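Local coordinates for hemolysin activator protein CdiB (Acinetobacter baumannii ACICU, PDB 6WIL), which probably carries its partner toxin across the outer membrane in contact-dependent growth inhibition, as a two-partner secretion transporter of the Omp85 superfamily, at residues N180-Y185 with N243-N249; Y281-S287 with N316-V322; Q328-Y334 with G364-Y370. One frame throughout, in Å; residues are numbered along the deposited sequence.

In the fold
Interaction 1 is a buried contact between the end of a POTRA helix and a loop between barrel strands, whereas interactions 2 and 3 lie at the surface, in the wall of the sixteen-stranded barrel. Interaction 1 sets the second POTRA domain against the barrel with one direct hydrogen bond, a water bridge and the packing of V184 among asparagines. Interactions 2 and 3 are runs of antiparallel backbone bonds, with polar side chains on one face and a more apolar opposite face in 281-287 with 316-322. Strands 308-326 and 329-346 are neighbours, so R321 N of interaction 2 reaches V333 O of interaction 3. A salt bridge from R183 to D283 joins interactions 1 and 2.

Interaction 1: N180-Y185 with N243-N249; sequences NLKRVY and NNPFHLN
N243, its CG trans to the backbone N (chi1 -171°), reaches across with its amide and gives ND2 to R183 O at 2.9 Å, a bond with an N-H...O angle of 155°. The contact is a POTRA-to-barrel junction: 180-185 runs off the end of helix 171-181 in the second POTRA domain, while 243-249 is the loop between barrel strands 232-243 and 251-261, built round a type I beta turn from N244 to H247. R183 O lies within 4° of the N243 amide plane, so the donor is well aimed, and OD1 of the same amide packs against CB of V184 at 3.2 Å. V184 is the apolar piece, packed against both ends of the loop. Its CG1 meets N244 CB at 3.6 Å, the two side chains crossing at about a right angle, and CG2 faces N249. N244 OD1 takes a weak bond from N249 N across the mouth of the loop, while its ND2 goes to Q156 of helix 154-160; N249 ND2 bonds the backbone oxygen of that same Q156. R183 adds a second, water-mediated link, with its guanidinium edge toward the solvent molecule and its NH2 in a salt bridge with D283. That water accepts from R183 NH1 at 3.2 Å and donates to N249 O at 2.7 Å. N249 OD1 rests 3.5 Å from L181 CD2.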
loop_
_atom_site.group_PDB
_atom_site.type_symbol
_atom_site.label_atom_id
_atom_site.label_comp_id
_atom_site.label_asym_id
_atom_site.label_seq_id
_atom_site.Cartn_x
_atom_site.Cartn_y
_atom_site.Cartn_z
ATOM N N ASN A 180 9.666 9.231 -1.394
ATOM C CA ASN A 180 10.384 9.087 -0.133
ATOM C C ASN A 180 10.463 10.411 0.617
ATOM O O ASN A 180 10.352 10.442 1.849
ATOM C CB ASN A 180 11.784 8.533 -0.391
ATOM C CG ASN A 180 11.755 7.102 -0.871
ATOM O OD1 ASN A 180 10.729 6.433 -0.782
ATOM N ND2 ASN A 180 12.888 6.617 -1.368
ATOM N N LEU A 181 10.650 11.518 -0.107
ATOM C CA LEU A 181 10.751 12.815 0.555
ATOM C C LEU A 181 9.391 13.320 1.013
ATOM O O LEU A 181 9.313 14.102 1.967
ATOM C CB LEU A 181 11.402 13.845 -0.370
ATOM C CG LEU A 181 12.857 13.618 -0.781
ATOM C CD1 LEU A 181 13.425 14.843 -1.500
ATOM C CD2 LEU A 181 13.700 13.260 0.425
ATOM N N LYS A 182 8.314 12.899 0.353
ATOM C CA LYS A 182 6.984 13.352 0.742
ATOM C C LYS A 182 6.481 12.694 2.017
ATOM O O LYS A 182 5.412 13.074 2.505
ATOM C CB LYS A 182 5.989 13.113 -0.394
ATOM C CG LYS A 182 6.049 14.174 -1.477
ATOM C CD LYS A 182 5.378 13.700 -2.749
ATOM C CE LYS A 182 3.913 13.357 -2.534
ATOM N NZ LYS A 182 3.064 14.563 -2.343
ATOM N N ARG A 183 7.215 11.725 2.566
ATOM C CA ARG A 183 6.850 11.202 3.877
ATOM C C ARG A 183 7.080 12.235 4.969
ATOM O O ARG A 183 6.332 12.272 5.950
ATOM C CB ARG A 183 7.636 9.927 4.176
ATOM C CG ARG A 183 7.259 8.762 3.286
ATOM C CD ARG A 183 8.068 7.529 3.622
ATOM N NE ARG A 183 7.847 6.463 2.652
ATOM C CZ ARG A 183 8.268 5.214 2.810
ATOM N NH1 ARG A 183 8.926 4.869 3.909
ATOM N NH2 ARG A 183 8.025 4.311 1.872
ATOM N N VAL A 184 8.090 13.088 4.814
ATOM C CA VAL A 184 8.449 14.056 5.843
ATOM C C VAL A 184 8.407 15.497 5.355
ATOM O O VAL A 184 8.454 16.413 6.190
ATOM C CB VAL A 184 9.836 13.746 6.448
ATOM C CG1 VAL A 184 9.888 12.308 6.952
ATOM C CG2 VAL A 184 10.924 13.991 5.431
ATOM N N TYR A 185 8.315 15.738 4.047
ATOM C CA TYR A 185 8.258 17.087 3.505
ATOM C C TYR A 185 7.037 17.263 2.618
ATOM O O TYR A 185 6.517 16.304 2.040
ATOM C CB TYR A 185 9.487 17.435 2.656
ATOM C CG TYR A 185 10.811 17.414 3.372
ATOM C CD1 TYR A 185 11.154 18.412 4.279
ATOM C CD2 TYR A 185 11.737 16.414 3.111
ATOM C CE1 TYR A 185 12.375 18.395 4.927
ATOM C CE2 TYR A 185 12.956 16.388 3.751
ATOM C CZ TYR A 185 13.273 17.378 4.654
ATOM O OH TYR A 185 14.495 17.339 5.280
ATOM N N ASN A 243 7.442 12.671 13.001
ATOM C CA ASN A 243 7.834 12.801 11.604
ATOM C C ASN A 243 9.313 13.154 11.515
ATOM O O ASN A 243 9.743 14.182 12.050
ATOM C CB ASN A 243 6.984 13.866 10.916
ATOM C CG ASN A 243 7.188 13.896 9.425
ATOM O OD1 ASN A 243 7.978 14.688 8.913
ATOM N ND2 ASN A 243 6.470 13.035 8.713
ATOM N N ASN A 244 10.083 12.301 10.836
ATOM C CA ASN A 244 11.507 12.499 10.575
ATOM C C ASN A 244 12.325 12.656 11.858
ATOM O O ASN A 244 13.169 13.558 11.931
ATOM C CB ASN A 244 11.703 13.726 9.677
ATOM C CG ASN A 244 12.970 13.652 8.843
ATOM O OD1 ASN A 244 13.427 12.568 8.478
ATOM N ND2 ASN A 244 13.543 14.814 8.532
ATOM N N PRO A 245 12.144 11.792 12.868
ATOM C CA PRO A 245 12.836 12.035 14.148
ATOM C C PRO A 245 14.348 11.919 14.057
ATOM O O PRO A 245 15.056 12.764 14.616
ATOM C CB PRO A 245 12.238 10.967 15.075
ATOM C CG PRO A 245 11.867 9.860 14.163
ATOM C CD PRO A 245 11.412 10.510 12.884
ATOM N N PHE A 246 14.869 10.901 13.373
ATOM C CA PHE A 246 16.307 10.732 13.210
ATOM C C PHE A 246 16.825 11.321 11.900
ATOM O O PHE A 246 17.938 10.988 11.480
ATOM C CB PHE A 246 16.682 9.252 13.310
ATOM C CG PHE A 246 16.520 8.683 14.688
ATOM C CD1 PHE A 246 17.466 8.935 15.670
ATOM C CD2 PHE A 246 15.426 7.897 15.003
ATOM C CE1 PHE A 246 17.321 8.420 16.943
ATOM C CE2 PHE A 246 15.275 7.374 16.275
ATOM C CZ PHE A 246 16.225 7.636 17.245
ATOM N N HIS A 247 16.041 12.191 11.258
ATOM C CA HIS A 247 16.431 12.855 10.012
ATOM C C HIS A 247 16.900 11.848 8.967
ATOM O O HIS A 247 17.980 11.969 8.383
ATOM C CB HIS A 247 17.497 13.919 10.266
ATOM C CG HIS A 247 16.970 15.131 10.964
ATOM N ND1 HIS A 247 16.604 15.123 12.294
ATOM C CD2 HIS A 247 16.725 16.383 10.513
ATOM C CE1 HIS A 247 16.165 16.321 12.632
ATOM N NE2 HIS A 247 16.227 17.105 11.570
ATOM N N LEU A 248 16.067 10.838 8.736
ATOM C CA LEU A 248 16.341 9.793 7.759
ATOM C C LEU A 248 15.130 9.565 6.867
ATOM O O LEU A 248 14.955 8.473 6.320
ATOM C CB LEU A 248 16.746 8.492 8.452
ATOM C CG LEU A 248 18.087 8.473 9.185
ATOM C CD1 LEU A 248 18.250 7.191 9.988
ATOM C CD2 LEU A 248 19.226 8.628 8.191
ATOM N N ASN A 249 14.285 10.590 6.715
ATOM C CA ASN A 249 12.986 10.447 6.059
ATOM C C ASN A 249 12.161 9.358 6.737
ATOM O O ASN A 249 11.337 8.692 6.107
ATOM C CB ASN A 249 13.139 10.167 4.556
ATOM C CG ASN A 249 14.178 11.059 3.897
ATOM O OD1 ASN A 249 13.981 12.263 3.764
ATOM N ND2 ASN A 249 15.292 10.466 3.482
HETATM O O HOH W 1 9.398 6.817 6.357
#

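Interaction 2: Y281-S287 with N316-V322; sequences YYDLGFS and NLNLSRV. With SO4 (sulfate ion), chain B.
Y282 carries the side chain of R321 over one face of its ring: CG sits above the ring centre, 3.6 Å from the centroid, in a CH-pi contact. R321 then bends at chi2 (-141°), which brings its NE to the phenol end of the ring, where it makes a weak hydrogen bond to Y282 OH of 3.2 Å. The guanidinium is inclined 61° to the Y282 ring but only 22° to that of Y281, whose CB lies 3.5 Å from R321 NH1. A sulfate, probably from the crystallisation liquor, takes a bond at the guanidinium edge, R321 NH2 to its O1 at 3.0 Å, and a second from R173. R321 NH1 also donates to V322 O, which fixes the rotation of the group between anion and backbone. Further along the same ring, Y281 CD1 comes within 3.6 Å of V322 CB.

These side chains close one end of an antiparallel strand pair in the wall of the transmembrane barrel. V322 N bonds Y281 O almost straight, and beyond it D283 with S320, G285 with N318 and S287 with N316 are hydrogen-bonded pairs. On the face of Y282 and R321, L284 and L319 lie side by side, their CD1 atoms 3.8 Å apart, and F286 meets L317 with its CB alone, the ring leading away; this apolar surface is consistent with a lipid-facing side. On the other face D283 CB meets S320 OG at 3.2 Å, and the D283 carboxylate turns to R183 and Q276.

Strand 266-279 bonds the backbone of L284 and F286, strand 329-346 bonds that of L317, L319 and R321, and Y281 and V322 pack on helix 171-181.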
loop_
_atom_site.group_PDB
_atom_site.type_symbol
_atom_site.label_atom_id
_atom_site.label_comp_id
_atom_site.label_asym_id
_atom_site.label_seq_id
_atom_site.Cartn_x
_atom_site.Cartn_y
_atom_site.Cartn_z
ATOM N N TYR A 281 14.713 2.622 -3.571
ATOM C CA TYR A 281 13.630 1.708 -3.900
ATOM C C TYR A 281 13.287 0.757 -2.762
ATOM O O TYR A 281 12.236 0.108 -2.819
ATOM C CB TYR A 281 13.977 0.898 -5.154
ATOM C CG TYR A 281 13.783 1.627 -6.461
ATOM C CD1 TYR A 281 12.516 2.021 -6.878
ATOM C CD2 TYR A 281 14.870 1.910 -7.287
ATOM C CE1 TYR A 281 12.334 2.690 -8.068
ATOM C CE2 TYR A 281 14.695 2.575 -8.482
ATOM C CZ TYR A 281 13.430 2.961 -8.869
ATOM O OH TYR A 281 13.259 3.624 -10.059
ATOM N N TYR A 282 14.134 0.660 -1.743
ATOM C CA TYR A 282 13.880 -0.233 -0.629
ATOM C C TYR A 282 13.036 0.457 0.431
ATOM O O TYR A 282 12.884 1.681 0.447
ATOM C CB TYR A 282 15.195 -0.717 -0.019
ATOM C CG TYR A 282 15.937 -1.691 -0.897
ATOM C CD1 TYR A 282 16.769 -1.240 -1.909
ATOM C CD2 TYR A 282 15.796 -3.063 -0.728
ATOM C CE1 TYR A 282 17.443 -2.122 -2.726
ATOM C CE2 TYR A 282 16.468 -3.956 -1.543
ATOM C CZ TYR A 282 17.289 -3.476 -2.542
ATOM O OH TYR A 282 17.959 -4.363 -3.352
ATOM N N ASP A 283 12.475 -0.356 1.321
ATOM C CA ASP A 283 11.738 0.146 2.469
ATOM C C ASP A 283 12.018 -0.771 3.646
ATOM O O ASP A 283 11.910 -1.992 3.515
ATOM C CB ASP A 283 10.234 0.217 2.177
ATOM C CG ASP A 283 9.548 1.372 2.904
ATOM O OD1 ASP A 283 10.251 2.172 3.553
ATOM O OD2 ASP A 283 8.306 1.481 2.819
ATOM N N LEU A 284 12.384 -0.190 4.784
ATOM C CA LEU A 284 12.694 -0.946 5.992
ATOM C C LEU A 284 11.710 -0.564 7.083
ATOM O O LEU A 284 11.447 0.622 7.297
ATOM C CB LEU A 284 14.121 -0.690 6.483
ATOM C CG LEU A 284 15.301 -1.239 5.686
ATOM C CD1 LEU A 284 15.479 -0.503 4.370
ATOM C CD2 LEU A 284 16.568 -1.156 6.524
ATOM N N GLY A 285 11.172 -1.558 7.768
ATOM C CA GLY A 285 10.226 -1.302 8.836
ATOM C C GLY A 285 10.390 -2.302 9.955
ATOM O O GLY A 285 10.808 -3.442 9.745
ATOM N N PHE A 286 10.074 -1.854 11.165
ATOM C CA PHE A 286 9.960 -2.779 12.278
ATOM C C PHE A 286 8.836 -2.305 13.181
ATOM O O PHE A 286 8.563 -1.108 13.286
ATOM C CB PHE A 286 11.290 -2.951 13.036
ATOM C CG PHE A 286 11.575 -1.892 14.062
ATOM C CD1 PHE A 286 11.018 -1.963 15.331
ATOM C CD2 PHE A 286 12.457 -0.862 13.782
ATOM C CE1 PHE A 286 11.291 -0.998 16.280
ATOM C CE2 PHE A 286 12.744 0.102 14.732
ATOM C CZ PHE A 286 12.156 0.036 15.982
ATOM N N SER A 287 8.166 -3.260 13.811
ATOM C CA SER A 287 7.035 -2.961 14.670
ATOM C C SER A 287 7.052 -3.895 15.869
ATOM O O SER A 287 7.706 -4.941 15.867
ATOM C CB SER A 287 5.702 -3.080 13.915
ATOM O OG SER A 287 5.638 -4.282 13.171
ATOM N N ASN A 316 8.183 -7.601 14.673
ATOM C CA ASN A 316 8.226 -7.791 13.228
ATOM C C ASN A 316 9.322 -6.945 12.605
ATOM O O ASN A 316 9.530 -5.794 12.996
ATOM C CB ASN A 316 6.891 -7.433 12.564
ATOM C CG ASN A 316 5.838 -8.503 12.754
ATOM O OD1 ASN A 316 5.738 -9.113 13.817
ATOM N ND2 ASN A 316 5.048 -8.743 11.714
ATOM N N LEU A 317 10.002 -7.520 11.618
ATOM C CA LEU A 317 10.973 -6.814 10.792
ATOM C C LEU A 317 10.572 -6.976 9.332
ATOM O O LEU A 317 10.322 -8.097 8.875
ATOM C CB LEU A 317 12.385 -7.353 11.029
ATOM C CG LEU A 317 13.546 -6.635 10.347
ATOM C CD1 LEU A 317 13.961 -5.393 11.132
ATOM C CD2 LEU A 317 14.713 -7.588 10.177
ATOM N N ASN A 318 10.500 -5.862 8.602
ATOM C CA ASN A 318 10.005 -5.856 7.231
ATOM C C ASN A 318 11.020 -5.236 6.282
ATOM O O ASN A 318 11.678 -4.246 6.617
ATOM C CB ASN A 318 8.685 -5.086 7.115
ATOM C CG ASN A 318 7.604 -5.652 7.997
ATOM O OD1 ASN A 318 7.742 -6.744 8.541
ATOM N ND2 ASN A 318 6.510 -4.913 8.137
ATOM N N LEU A 319 11.123 -5.816 5.087
ATOM C CA LEU A 319 11.924 -5.262 4.003
ATOM C C LEU A 319 11.163 -5.439 2.699
ATOM O O LEU A 319 10.775 -6.559 2.353
ATOM C CB LEU A 319 13.297 -5.938 3.906
ATOM C CG LEU A 319 14.241 -5.369 2.840
ATOM C CD1 LEU A 319 14.493 -3.887 3.080
ATOM C CD2 LEU A 319 15.560 -6.132 2.788
ATOM N N SER A 320 10.938 -4.339 1.987
ATOM C CA SER A 320 10.278 -4.372 0.693
ATOM C C SER A 320 11.108 -3.595 -0.316
ATOM O O SER A 320 11.873 -2.697 0.044
ATOM C CB SER A 320 8.858 -3.792 0.757
ATOM O OG SER A 320 8.880 -2.391 0.949
ATOM N N ARG A 321 10.952 -3.950 -1.588
ATOM C CA ARG A 321 11.684 -3.290 -2.659
ATOM C C ARG A 321 10.747 -3.062 -3.830
ATOM O O ARG A 321 10.082 -3.997 -4.285
ATOM C CB ARG A 321 12.891 -4.122 -3.105
ATOM C CG ARG A 321 13.911 -3.336 -3.913
ATOM C CD ARG A 321 14.478 -4.157 -5.058
ATOM N NE ARG A 321 15.749 -3.620 -5.537
ATOM C CZ ARG A 321 15.864 -2.620 -6.405
ATOM N NH1 ARG A 321 14.782 -2.033 -6.898
ATOM N NH2 ARG A 321 17.066 -2.202 -6.778
ATOM N N VAL A 322 10.690 -1.820 -4.311
ATOM C CA VAL A 322 9.934 -1.526 -5.523
ATOM C C VAL A 322 10.660 -2.148 -6.708
ATOM O O VAL A 322 11.836 -1.858 -6.956
ATOM C CB VAL A 322 9.755 -0.016 -5.712
ATOM C CG1 VAL A 322 9.176 0.273 -7.088
ATOM C CG2 VAL A 322 8.859 0.553 -4.623
HETATM S S SO4 B . 19.068 0.464 -7.300
HETATM O O1 SO4 B . 18.091 0.191 -8.350
HETATM O O2 SO4 B . 18.763 -0.359 -6.132
HETATM O O3 SO4 B . 19.009 1.882 -6.945
HETATM O O4 SO4 B . 20.412 0.144 -7.774
#

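Interaction 3: Q328-Y334 with G364-Y370; sequences QHKTSVY and GVQHRQY
Strands 329-346 and 349-371 form a beta hairpin, and this contact lies at the end away from its turn, where the chain enters the first strand and leaves the second. T331 OG1 meets H367 ND1 at 2.7 Å, in a hydrogen bond lying near the imidazole plane at the ring edge. With CG trans to the backbone N (chi1 179°), the H367 imidazole leans toward the neighbouring strand. From the far side of the ring NE2 donates to Q369 OE1 at 2.9 Å, so both ring nitrogens are held and its rotation is fixed. H329 approaches rim to rim, with its CD2 3.8 Å from H367 CE1 and the two planes 21° apart; its own nitrogens bond S324 and S326.

The backbone between them is regular barrel sheet. K330 with R368, S332 with Q366 and Y334 with G364 are hydrogen-bonded pairs, and Y370 N reaches Q328 O at 2.7 Å. On the face of S332, Q366 extends alongside the serine, its CG 3.2 Å from S332 OG and its NE2 making a weak bond to the same hydroxyl. K330 and R368 run side by side in the same direction; their like charges are probably eased by E179, which forms a salt bridge with K330 NZ. Q31 OE1 accepts from K330 NZ and, weakly, from R368 NH1.

At the other end Y334 lies across the glycine of the partner strand, the pattern called aromatic rescue of glycine. A chi1 of 64° swings its ring over, and G364 CA stands 3.8 Å from the centroid, off toward the rim, in a CH-pi contact. Beyond the glycine, Y334 OH bonds D381 of strand 374-386.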
loop_
_atom_site.group_PDB
_atom_site.type_symbol
_atom_site.label_atom_id
_atom_site.label_comp_id
_atom_site.label_asym_id
_atom_site.label_seq_id
_atom_site.Cartn_x
_atom_site.Cartn_y
_atom_site.Cartn_z
ATOM N N GLN A 328 1.248 5.141 -13.617
ATOM C CA GLN A 328 -0.045 4.553 -13.293
ATOM C C GLN A 328 0.050 3.277 -12.462
ATOM O O GLN A 328 -0.986 2.651 -12.203
ATOM C CB GLN A 328 -0.836 4.266 -14.575
ATOM C CG GLN A 328 -0.938 5.456 -15.506
ATOM C CD GLN A 328 -2.208 5.449 -16.323
ATOM O OE1 GLN A 328 -3.239 5.967 -15.893
ATOM N NE2 GLN A 328 -2.143 4.861 -17.512
ATOM N N HIS A 329 1.243 2.869 -12.031
ATOM C CA HIS A 329 1.322 1.648 -11.243
ATOM C C HIS A 329 2.577 1.655 -10.384
ATOM O O HIS A 329 3.553 2.351 -10.674
ATOM C CB HIS A 329 1.285 0.402 -12.137
ATOM C CG HIS A 329 2.634 -0.067 -12.589
ATOM N ND1 HIS A 329 3.294 0.486 -13.664
ATOM C CD2 HIS A 329 3.436 -1.053 -12.122
ATOM C CE1 HIS A 329 4.451 -0.132 -13.834
ATOM N NE2 HIS A 329 4.559 -1.071 -12.911
ATOM N N LYS A 330 2.532 0.855 -9.318
ATOM C CA LYS A 330 3.663 0.654 -8.422
ATOM C C LYS A 330 3.605 -0.772 -7.894
ATOM O O LYS A 330 2.581 -1.187 -7.348
ATOM C CB LYS A 330 3.635 1.663 -7.268
ATOM C CG LYS A 330 4.827 1.600 -6.336
ATOM C CD LYS A 330 4.890 2.856 -5.474
ATOM C CE LYS A 330 5.847 2.688 -4.308
ATOM N NZ LYS A 330 5.973 3.937 -3.511
ATOM N N THR A 331 4.699 -1.517 -8.067
ATOM C CA THR A 331 4.771 -2.921 -7.685
ATOM C C THR A 331 6.002 -3.153 -6.823
ATOM O O THR A 331 7.086 -2.644 -7.126
ATOM C CB THR A 331 4.833 -3.841 -8.920
ATOM O OG1 THR A 331 3.695 -3.607 -9.759
ATOM C CG2 THR A 331 4.852 -5.308 -8.500
ATOM N N SER A 332 5.840 -3.936 -5.758
ATOM C CA SER A 332 6.956 -4.211 -4.868
ATOM C C SER A 332 6.835 -5.618 -4.300
ATOM O O SER A 332 5.735 -6.163 -4.177
ATOM C CB SER A 332 7.029 -3.176 -3.738
ATOM O OG SER A 332 5.742 -2.900 -3.216
ATOM N N VAL A 333 7.985 -6.203 -3.979
ATOM C CA VAL A 333 8.062 -7.473 -3.269
ATOM C C VAL A 333 8.556 -7.186 -1.859
ATOM O O VAL A 333 9.326 -6.246 -1.634
ATOM C CB VAL A 333 8.984 -8.487 -3.983
ATOM C CG1 VAL A 333 8.404 -8.866 -5.333
ATOM C CG2 VAL A 333 10.387 -7.917 -4.150
ATOM N N TYR A 334 8.106 -7.994 -0.901
ATOM C CA TYR A 334 8.490 -7.769 0.485
ATOM C C TYR A 334 8.763 -9.090 1.184
ATOM O O TYR A 334 8.375 -10.164 0.716
ATOM C CB TYR A 334 7.417 -6.981 1.254
ATOM C CG TYR A 334 6.092 -7.690 1.403
ATOM C CD1 TYR A 334 5.102 -7.553 0.441
ATOM C CD2 TYR A 334 5.823 -8.483 2.515
ATOM C CE1 TYR A 334 3.886 -8.189 0.571
ATOM C CE2 TYR A 334 4.607 -9.131 2.653
ATOM C CZ TYR A 334 3.642 -8.978 1.677
ATOM O OH TYR A 334 2.426 -9.609 1.797
ATOM N N GLY A 364 5.891 -11.851 0.043
ATOM C CA GLY A 364 4.714 -11.372 -0.656
ATOM C C GLY A 364 5.050 -10.345 -1.711
ATOM O O GLY A 364 6.200 -9.930 -1.880
ATOM N N VAL A 365 4.006 -9.937 -2.421
ATOM C CA VAL A 365 4.088 -8.931 -3.470
ATOM C C VAL A 365 2.854 -8.052 -3.362
ATOM O O VAL A 365 1.752 -8.541 -3.088
ATOM C CB VAL A 365 4.199 -9.574 -4.870
ATOM C CG1 VAL A 365 3.109 -10.618 -5.063
ATOM C CG2 VAL A 365 4.124 -8.513 -5.965
ATOM N N GLN A 366 3.039 -6.750 -3.541
ATOM C CA GLN A 366 1.928 -5.818 -3.544
ATOM C C GLN A 366 1.998 -4.958 -4.795
ATOM O O GLN A 366 3.076 -4.696 -5.337
ATOM C CB GLN A 366 1.913 -4.948 -2.277
ATOM C CG GLN A 366 3.262 -4.390 -1.877
ATOM C CD GLN A 366 3.222 -3.685 -0.532
ATOM O OE1 GLN A 366 2.264 -3.827 0.231
ATOM N NE2 GLN A 366 4.268 -2.920 -0.233
ATOM N N HIS A 367 0.825 -4.535 -5.251
ATOM C CA HIS A 367 0.667 -3.789 -6.485
ATOM C C HIS A 367 -0.373 -2.706 -6.260
ATOM O O HIS A 367 -1.354 -2.918 -5.542
ATOM C CB HIS A 367 0.232 -4.710 -7.635
ATOM C CG HIS A 367 0.025 -4.001 -8.938
ATOM N ND1 HIS A 367 1.043 -3.802 -9.845
ATOM C CD2 HIS A 367 -1.082 -3.449 -9.487
ATOM C CE1 HIS A 367 0.572 -3.157 -10.897
ATOM N NE2 HIS A 367 -0.714 -2.926 -10.703
ATOM N N ARG A 368 -0.141 -1.545 -6.858
ATOM C CA ARG A 368 -1.122 -0.473 -6.895
ATOM C C ARG A 368 -1.247 -0.010 -8.338
ATOM O O ARG A 368 -0.245 0.083 -9.053
ATOM C CB ARG A 368 -0.729 0.694 -5.972
ATOM C CG ARG A 368 -1.904 1.589 -5.602
ATOM C CD ARG A 368 -1.490 2.825 -4.816
ATOM N NE ARG A 368 -0.776 2.506 -3.585
ATOM C CZ ARG A 368 0.510 2.772 -3.380
ATOM N NH1 ARG A 368 1.223 3.370 -4.324
ATOM N NH2 ARG A 368 1.081 2.447 -2.227
ATOM N N GLN A 369 -2.476 0.254 -8.773
ATOM C CA GLN A 369 -2.745 0.591 -10.163
ATOM C C GLN A 369 -3.733 1.744 -10.226
ATOM O O GLN A 369 -4.723 1.764 -9.488
ATOM C CB GLN A 369 -3.301 -0.618 -10.933
ATOM C CG GLN A 369 -3.612 -0.347 -12.401
ATOM C CD GLN A 369 -2.431 -0.617 -13.313
ATOM O OE1 GLN A 369 -1.703 -1.594 -13.133
ATOM N NE2 GLN A 369 -2.237 0.251 -14.301
ATOM N N TYR A 370 -3.458 2.701 -11.109
ATOM C CA TYR A 370 -4.313 3.863 -11.307
ATOM C C TYR A 370 -4.890 3.848 -12.713
ATOM O O TYR A 370 -4.189 3.535 -13.680
ATOM C CB TYR A 370 -3.546 5.173 -11.096
ATOM C CG TYR A 370 -2.824 5.273 -9.777
ATOM C CD1 TYR A 370 -3.485 5.692 -8.631
ATOM C CD2 TYR A 370 -1.475 4.959 -9.680
ATOM C CE1 TYR A 370 -2.823 5.787 -7.421
ATOM C CE2 TYR A 370 -0.805 5.053 -8.477
ATOM C CZ TYR A 370 -1.483 5.466 -7.351
ATOM O OH TYR A 370 -0.815 5.559 -6.153
#